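Local coordinates for protein collectin placenta 1 (Mus musculus, PDB 2OX9) that binds cell-surface glycans, among them the Lewis(x) glycan of leukocytes, through its calcium-dependent C-type lectin carbohydrate-recognition domain, at residues K36-F42 / F126-K130; W9-T13 / E47-W51. All blocks are in the same frame, centred on the assembly; numbering follows the deposited sequence.

Contact 1: K36-F42 / F126-K130; sequences KSSHLVF and FICEK. With CA (calcium ion), chain L.
E129 OE1 is gripped twice: a calcium ion holds it at 2.7 Å, and F42 N donates to it nearly along its C-O axis, with N-H...O at 164°. The other carboxylate oxygen, E129 OE2, binds the same calcium at 2.5 Å and also accepts from K15, so the glutamate chelates with both oxygens. Its side chain reaches the metal fully stretched, CG anti to the backbone N (chi1 172°). F42 adds its carbonyl oxygen at 2.3 Å from the calcium, and waters 1 and 2, N44 and E48 complete the site. Behind the carboxylate strand 39-40 pairs antiparallel with strand 125-131: the backbones of H39 and E129 exchange two hydrogen bonds, and V41 N reaches I127 O at 2.7 Å. The H39 ring runs alongside the E129 side chain, its plane 47° from the carboxylate, with E129 O over one face and the F42 ring on the other. H39 ND1 donates to L40 O at 2.7 Å, in the plane of the ring but from above the plane of the carbonyl; this fixes the ring's rotation. V41 lies beside I127 and puts CG2 against E129 OE1. At the other end S38 OG sits 3.3 Å from C128 CB while bonding to C33 O; C33 and C128 form the disulfide that, in this C-type lectin domain, ties helix 26-35 to the C-terminal strand 125-131. Two contacts on one oxygen and a metal on both leave the carboxylate little freedom to turn, and the calcium and K15 would be expected to keep it ionised.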
# COMPACT_ATOMS: atom_id res chain seq x y z
N LYS A 36 6.26 5.71 13.24
CA LYS A 36 5.20 5.23 14.13
C LYS A 36 5.46 3.78 14.55
O LYS A 36 4.60 3.14 15.16
CB LYS A 36 3.84 5.30 13.43
CG LYS A 36 3.53 6.60 12.73
CD LYS A 36 3.48 7.77 13.69
CE LYS A 36 3.26 9.08 12.93
NZ LYS A 36 4.39 9.39 11.99
N SER A 37 6.63 3.26 14.23
CA SER A 37 6.97 1.87 14.53
C SER A 37 6.00 0.95 13.78
O SER A 37 5.51 -0.04 14.33
CB SER A 37 6.88 1.61 16.04
OG SER A 37 7.82 2.41 16.75
N SER A 38 5.75 1.29 12.52
CA SER A 38 4.86 0.50 11.67
C SER A 38 5.43 0.48 10.26
O SER A 38 6.47 1.09 10.00
CB SER A 38 3.46 1.13 11.66
OG SER A 38 3.46 2.43 11.10
N HIS A 39 4.75 -0.21 9.35
CA HIS A 39 5.19 -0.27 7.97
C HIS A 39 4.01 -0.06 7.03
O HIS A 39 2.86 -0.25 7.42
CB HIS A 39 5.84 -1.63 7.67
CG HIS A 39 4.91 -2.79 7.86
ND1 HIS A 39 3.97 -3.16 6.92
CD2 HIS A 39 4.75 -3.64 8.90
CE1 HIS A 39 3.27 -4.19 7.37
NE2 HIS A 39 3.73 -4.50 8.58
N LEU A 40 4.29 0.39 5.81
CA LEU A 40 3.20 0.55 4.84
C LEU A 40 2.55 -0.83 4.79
O LEU A 40 3.24 -1.84 4.73
CB LEU A 40 3.75 0.95 3.47
CG LEU A 40 4.10 2.44 3.32
CD1 LEU A 40 4.89 2.66 2.04
CD2 LEU A 40 2.82 3.26 3.31
N VAL A 41 1.23 -0.85 4.85
CA VAL A 41 0.46 -2.10 4.88
C VAL A 41 0.82 -3.24 3.92
O VAL A 41 1.03 -3.04 2.71
CB VAL A 41 -1.07 -1.79 4.74
CG1 VAL A 41 -1.43 -1.54 3.27
CG2 VAL A 41 -1.88 -2.94 5.31
N PHE A 42 0.89 -4.45 4.47
CA PHE A 42 1.13 -5.67 3.70
C PHE A 42 -0.22 -6.38 3.70
O PHE A 42 -0.74 -6.74 4.76
CB PHE A 42 2.16 -6.58 4.38
CG PHE A 42 3.53 -5.98 4.52
CD1 PHE A 42 4.49 -6.60 5.32
CD2 PHE A 42 3.87 -4.79 3.88
CE1 PHE A 42 5.76 -6.06 5.48
CE2 PHE A 42 5.14 -4.24 4.03
CZ PHE A 42 6.08 -4.88 4.83
N PHE A 126 -2.16 6.87 2.44
CA PHE A 126 -1.49 5.60 2.67
C PHE A 126 -2.04 4.85 3.87
O PHE A 126 -2.90 5.36 4.60
CB PHE A 126 0.03 5.84 2.83
CG PHE A 126 0.38 6.82 3.92
CD1 PHE A 126 0.57 6.39 5.23
CD2 PHE A 126 0.53 8.17 3.63
CE1 PHE A 126 0.92 7.30 6.24
CE2 PHE A 126 0.88 9.09 4.62
CZ PHE A 126 1.07 8.65 5.93
N ILE A 127 -1.54 3.64 4.08
CA ILE A 127 -2.00 2.83 5.20
C ILE A 127 -0.82 2.21 5.94
O ILE A 127 0.02 1.56 5.33
CB ILE A 127 -2.89 1.66 4.71
CG1 ILE A 127 -4.03 2.19 3.84
CG2 ILE A 127 -3.45 0.91 5.92
CD1 ILE A 127 -4.79 1.10 3.14
N CYS A 128 -0.76 2.43 7.25
CA CYS A 128 0.30 1.85 8.07
C CYS A 128 -0.25 0.65 8.82
O CYS A 128 -1.45 0.60 9.14
CB CYS A 128 0.84 2.83 9.11
SG CYS A 128 1.57 4.39 8.51
N GLU A 129 0.62 -0.31 9.11
CA GLU A 129 0.21 -1.50 9.82
C GLU A 129 1.23 -1.87 10.90
O GLU A 129 2.44 -1.73 10.71
CB GLU A 129 0.05 -2.67 8.84
CG GLU A 129 -0.20 -4.01 9.52
CD GLU A 129 -0.35 -5.17 8.54
OE1 GLU A 129 0.13 -5.08 7.39
OE2 GLU A 129 -0.94 -6.18 8.94
N LYS A 130 0.74 -2.33 12.04
CA LYS A 130 1.63 -2.74 13.11
C LYS A 130 0.91 -3.66 14.09
O LYS A 130 -0.29 -3.85 14.01
CB LYS A 130 2.21 -1.53 13.85
CG LYS A 130 1.23 -0.72 14.69
CD LYS A 130 2.00 0.40 15.39
CE LYS A 130 1.13 1.23 16.31
NZ LYS A 130 1.93 2.31 17.00
CA CA L . -0.91 -7.56 6.89
O HOH W 1 -1.25 -9.13 8.45
O HOH W 2 1.37 -8.07 7.29

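Contact 2: W9-T13 / E47-W51; sequences WKNFT and EEQQW. With CA (calcium ion), chain L.
F12 lays its side chain along W51 and runs its ring tip onto the backbone of E47 and E48. Its CB stands over the centre of the W51 six-membered ring, 3.5 Å from the centroid and 6° off the normal, a CH-pi contact. With CG anti to the backbone N (chi1 178°), the phenyl ring is carried on over the five-membered ring. CG lies over W51 CD2, and CD1 is the F12 atom that comes nearest, 3.4 Å from W51 CG. The two rings form an offset stack, centroids 4.4 Å apart and planes 24° from parallel. CE1 continues to W51 CB, which covers one face of the phenyl, while CE2 touches E48 CA at 3.7 Å and CZ rests by the backbone carbonyl of E47. F12 and W51 thus overlap head to tail, each CB over the other's ring. At the far end of the indole, K10 CB abuts the ring edge near its plane, 3.5 Å from W51 CH2, and N11 O approaches W51 CZ2. Strand 10-12 is therefore joined to helix 46-54 by aromatic and CH-pi packing, whereas on the same turn E48 OE1, also bonded by Y17, binds the calcium ion at 2.5 Å.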
# COMPACT_ATOMS: atom_id res chain seq x y z
N TRP A 9 -6.02 4.71 15.24
CA TRP A 9 -5.76 3.42 14.61
C TRP A 9 -6.98 2.50 14.69
O TRP A 9 -7.75 2.56 15.65
CB TRP A 9 -4.56 2.74 15.26
CG TRP A 9 -3.29 3.50 15.03
CD1 TRP A 9 -2.96 4.72 15.54
CD2 TRP A 9 -2.19 3.10 14.20
NE1 TRP A 9 -1.72 5.11 15.08
CE2 TRP A 9 -1.23 4.13 14.26
CE3 TRP A 9 -1.93 1.96 13.42
CZ2 TRP A 9 -0.02 4.06 13.56
CZ3 TRP A 9 -0.72 1.90 12.73
CH2 TRP A 9 0.21 2.94 12.81
N LYS A 10 -7.14 1.65 13.68
CA LYS A 10 -8.25 0.71 13.62
C LYS A 10 -7.70 -0.70 13.84
O LYS A 10 -6.60 -1.02 13.39
CB LYS A 10 -8.92 0.73 12.25
CG LYS A 10 -9.49 2.08 11.80
CD LYS A 10 -10.65 2.52 12.67
CE LYS A 10 -11.37 3.68 12.02
NZ LYS A 10 -10.42 4.79 11.73
N ASN A 11 -8.48 -1.54 14.50
CA ASN A 11 -8.04 -2.90 14.74
C ASN A 11 -8.73 -3.93 13.85
O ASN A 11 -9.91 -3.80 13.50
CB ASN A 11 -8.25 -3.28 16.21
CG ASN A 11 -9.71 -3.45 16.55
OD1 ASN A 11 -10.50 -2.51 16.48
ND2 ASN A 11 -10.09 -4.67 16.93
N PHE A 12 -7.96 -4.94 13.45
CA PHE A 12 -8.45 -6.05 12.65
C PHE A 12 -7.61 -7.22 13.16
O PHE A 12 -6.39 -7.20 13.02
CB PHE A 12 -8.19 -5.84 11.16
CG PHE A 12 -8.64 -6.99 10.31
CD1 PHE A 12 -9.99 -7.34 10.26
CD2 PHE A 12 -7.73 -7.75 9.59
CE1 PHE A 12 -10.42 -8.43 9.50
CE2 PHE A 12 -8.15 -8.84 8.82
CZ PHE A 12 -9.49 -9.18 8.78
N THR A 13 -8.25 -8.23 13.73
CA THR A 13 -7.55 -9.36 14.34
C THR A 13 -6.56 -8.76 15.34
O THR A 13 -6.94 -7.90 16.13
CB THR A 13 -6.82 -10.26 13.30
OG1 THR A 13 -5.82 -9.51 12.60
CG2 THR A 13 -7.82 -10.83 12.31
N GLU A 47 -9.46 -11.57 3.29
CA GLU A 47 -10.19 -11.02 4.43
C GLU A 47 -9.60 -9.69 4.86
O GLU A 47 -10.34 -8.76 5.18
CB GLU A 47 -10.17 -11.97 5.63
CG GLU A 47 -10.84 -13.30 5.38
CD GLU A 47 -9.84 -14.42 5.24
OE1 GLU A 47 -8.92 -14.30 4.40
OE2 GLU A 47 -9.98 -15.42 5.98
N GLU A 48 -8.28 -9.60 4.86
CA GLU A 48 -7.62 -8.35 5.24
C GLU A 48 -7.89 -7.31 4.15
O GLU A 48 -8.08 -6.13 4.43
CB GLU A 48 -6.11 -8.56 5.41
CG GLU A 48 -5.38 -7.32 5.94
CD GLU A 48 -3.89 -7.53 6.14
OE1 GLU A 48 -3.27 -6.73 6.88
OE2 GLU A 48 -3.32 -8.47 5.55
N GLN A 49 -7.92 -7.77 2.90
CA GLN A 49 -8.18 -6.90 1.76
C GLN A 49 -9.57 -6.29 1.82
O GLN A 49 -9.76 -5.10 1.57
CB GLN A 49 -8.04 -7.69 0.45
CG GLN A 49 -8.52 -6.95 -0.79
CD GLN A 49 -7.73 -5.68 -1.06
OE1 GLN A 49 -6.50 -5.68 -1.04
NE2 GLN A 49 -8.45 -4.60 -1.34
N GLN A 50 -10.55 -7.13 2.14
CA GLN A 50 -11.94 -6.70 2.23
C GLN A 50 -12.13 -5.68 3.35
O GLN A 50 -12.84 -4.68 3.17
CB GLN A 50 -12.85 -7.89 2.48
CG GLN A 50 -13.76 -8.26 1.31
CD GLN A 50 -14.63 -7.09 0.85
OE1 GLN A 50 -15.35 -6.47 1.64
NE2 GLN A 50 -14.58 -6.79 -0.45
N TRP A 51 -11.53 -5.96 4.50
CA TRP A 51 -11.63 -5.07 5.65
C TRP A 51 -10.99 -3.72 5.30
O TRP A 51 -11.49 -2.66 5.67
CB TRP A 51 -10.92 -5.68 6.86
CG TRP A 51 -11.06 -4.90 8.12
CD1 TRP A 51 -12.13 -4.90 8.97
CD2 TRP A 51 -10.12 -3.98 8.66
NE1 TRP A 51 -11.91 -4.03 10.01
CE2 TRP A 51 -10.68 -3.44 9.84
CE3 TRP A 51 -8.85 -3.54 8.26
CZ2 TRP A 51 -10.02 -2.50 10.62
CZ3 TRP A 51 -8.19 -2.59 9.04
CH2 TRP A 51 -8.78 -2.08 10.21
CA CA L . -0.91 -7.56 6.89
O HOH W 1 -1.25 -9.13 8.45
O HOH W 2 1.37 -8.07 7.29

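The centres of contacts 1 and 2 lie 12 Å apart, and one calcium ion with its two waters belongs to both. Along the chain the segments alternate: 9-13, 36-42, 47-51, 126-130. Strands 10-12, 39-40 and 125-131 belong to one mixed sheet, strand 15-19 lying between 10-12 and 125-131, and helix 46-54 follows strand 39-40 directly. E48 of contact 2 and E129 of contact 1 bring their carboxylates within 3.2 Å (OE1 to OE2) at the shared metal, and W9 packs on S38 and C128. F42, helix 46-54 and strand 125-131 thus meet at a calcium site separate from the glycan-binding calcium, consistent with a structural role, while strand 10-12 packs on the helix.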